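Local coordinates for protein 433aa long hypothetical phosphoribosylglycinamide formyl transferase (Pyrococcus horikoshii, PDB 2DWC) that is an ATP-grasp family protein of uncharacterised function, with adenosine-5'-diphosphate bound in the model, at residues V45-R50 with P55-A60. Sequence-based numbering, arbitrary orientation.
Sequences VVAVDR and PAMQVA
Ala47 of strand 44-49 meets three residues of the short helix 55-59 and its end through a single methyl: its CB lies 3.7 Å from Met57 CG and 3.8 Å from Ala60 CB, with Ala56 CB a little further off. Beside it, Val45 turns CG1 onto Ala60 CB at 3.7 Å. That branch is anti to the backbone N (chi1 -177°), while Ala60 CB also rests 3.6 Å from Val45 O. Met57 supplies the long reach. Extended beyond CG, it runs alongside the strand past Ala47, and Met57 CE sits 3.5 Å from Asp49 CB and 3.2 Å from Asp49 N.

No hydrogen bond joins the two segments; the carboxylate of Asp49 finds its partners away from the helix. Asp49 OD1 accepts the N-H of Arg50 through its anti lone pair (2.6 Å, 156°), and OD2 takes the N-H of Ser27, in the glycine-rich turn after strand 21-25, consistent with a Rossmann-type arrangement. Both carboxylate oxygens are thus engaged, which probably favours the charged form. Gln58, on the helix face turned from the strand, bonds through OE1 to His61 of the second subunit.

The helix is the crossover of a beta-alpha-beta unit ending in strand 62-65, and runs nearly antiparallel to strand 44-49 (154°). The axes of the short segments 45-49 and 55-59 approach to 7.5 Å, which the alanines at the interface probably allow; between the two segments the contact is van der Waals only, chiefly apolar, and buried.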
loop_
_atom_site.group_PDB
_atom_site.type_symbol
_atom_site.label_atom_id
_atom_site.label_comp_id
_atom_site.label_asym_id
_atom_site.label_seq_id
_atom_site.Cartn_x
_atom_site.Cartn_y
_atom_site.Cartn_z
ATOM N N VAL B 45 15.241 -0.385 3.364
ATOM C CA VAL B 45 15.180 0.986 2.828
ATOM C C VAL B 45 15.937 1.998 3.671
ATOM O O VAL B 45 15.718 2.070 4.882
ATOM C CB VAL B 45 13.706 1.507 2.809
ATOM C CG1 VAL B 45 13.631 2.912 2.174
ATOM C CG2 VAL B 45 12.847 0.546 1.990
ATOM N N VAL B 46 16.805 2.775 3.028
ATOM C CA VAL B 46 17.509 3.835 3.734
ATOM C C VAL B 46 17.055 5.094 2.977
ATOM O O VAL B 46 17.142 5.155 1.750
ATOM C CB VAL B 46 19.005 3.659 3.641
ATOM C CG1 VAL B 46 19.699 4.842 4.303
ATOM C CG2 VAL B 46 19.380 2.404 4.356
ATOM N N ALA B 47 16.546 6.071 3.733
ATOM C CA ALA B 47 15.994 7.295 3.140
ATOM C C ALA B 47 16.828 8.499 3.514
ATOM O O ALA B 47 17.109 8.708 4.694
ATOM C CB ALA B 47 14.545 7.473 3.683
ATOM N N VAL B 48 17.147 9.316 2.524
ATOM C CA VAL B 48 17.969 10.511 2.738
ATOM C C VAL B 48 17.228 11.768 2.314
ATOM O O VAL B 48 16.496 11.776 1.311
ATOM C CB VAL B 48 19.265 10.412 1.855
ATOM C CG1 VAL B 48 20.261 11.591 2.140
ATOM C CG2 VAL B 48 19.954 9.047 2.129
ATOM N N ASP B 49 17.397 12.838 3.082
ATOM C CA ASP B 49 16.846 14.117 2.663
ATOM C C ASP B 49 17.497 15.232 3.485
ATOM O O ASP B 49 18.368 14.960 4.313
ATOM C CB ASP B 49 15.310 14.173 2.760
ATOM C CG ASP B 49 14.696 15.079 1.688
ATOM O OD1 ASP B 49 15.205 16.219 1.456
ATOM O OD2 ASP B 49 13.650 14.690 1.100
ATOM N N ARG B 50 17.100 16.475 3.235
ATOM C CA ARG B 50 17.709 17.608 3.940
ATOM C C ARG B 50 17.060 17.944 5.251
ATOM O O ARG B 50 17.545 18.850 5.978
ATOM C CB ARG B 50 17.712 18.871 3.035
ATOM C CG ARG B 50 16.326 19.299 2.668
ATOM C CD ARG B 50 16.346 20.420 1.606
ATOM N NE ARG B 50 17.129 21.571 2.040
ATOM C CZ ARG B 50 16.784 22.386 3.037
ATOM N NH1 ARG B 50 15.662 22.177 3.732
ATOM N NH2 ARG B 50 17.539 23.446 3.308
ATOM N N PRO B 55 8.623 12.258 4.786
ATOM C CA PRO B 55 7.688 11.148 4.561
ATOM C C PRO B 55 8.294 9.760 4.405
ATOM O O PRO B 55 7.889 8.824 5.112
ATOM C CB PRO B 55 6.890 11.614 3.336
ATOM C CG PRO B 55 6.828 13.133 3.531
ATOM C CD PRO B 55 8.289 13.449 3.990
ATOM N N ALA B 56 9.271 9.609 3.503
ATOM C CA ALA B 56 9.863 8.280 3.297
ATOM C C ALA B 56 10.700 7.804 4.477
ATOM O O ALA B 56 10.833 6.592 4.712
ATOM C CB ALA B 56 10.696 8.269 2.019
ATOM N N MET B 57 11.279 8.738 5.229
ATOM C CA MET B 57 12.082 8.376 6.393
ATOM C C MET B 57 11.192 7.701 7.456
ATOM O O MET B 57 11.650 6.825 8.179
ATOM C CB MET B 57 12.721 9.632 7.023
ATOM C CG MET B 57 13.861 10.174 6.168
ATOM S SD MET B 57 14.446 11.693 6.953
ATOM C CE MET B 57 15.604 12.247 5.621
ATOM N N GLN B 58 9.917 8.097 7.532
ATOM C CA GLN B 58 9.029 7.534 8.564
ATOM C C GLN B 58 8.742 6.047 8.323
ATOM O O GLN B 58 8.594 5.266 9.263
ATOM C CB GLN B 58 7.704 8.334 8.613
ATOM C CG GLN B 58 7.965 9.770 9.192
ATOM C CD GLN B 58 6.707 10.587 9.231
ATOM O OE1 GLN B 58 5.651 10.075 9.575
ATOM N NE2 GLN B 58 6.806 11.866 8.879
ATOM N N VAL B 59 8.721 5.667 7.047
ATOM C CA VAL B 59 8.438 4.277 6.655
ATOM C C VAL B 59 9.725 3.445 6.474
ATOM O O VAL B 59 9.706 2.238 6.623
ATOM C CB VAL B 59 7.636 4.255 5.331
ATOM C CG1 VAL B 59 7.655 2.845 4.702
ATOM C CG2 VAL B 59 6.151 4.654 5.657
ATOM N N ALA B 60 10.834 4.129 6.250
ATOM C CA ALA B 60 12.113 3.472 6.035
ATOM C C ALA B 60 12.691 2.807 7.278
ATOM O O ALA B 60 12.328 3.105 8.422
ATOM C CB ALA B 60 13.113 4.506 5.498
#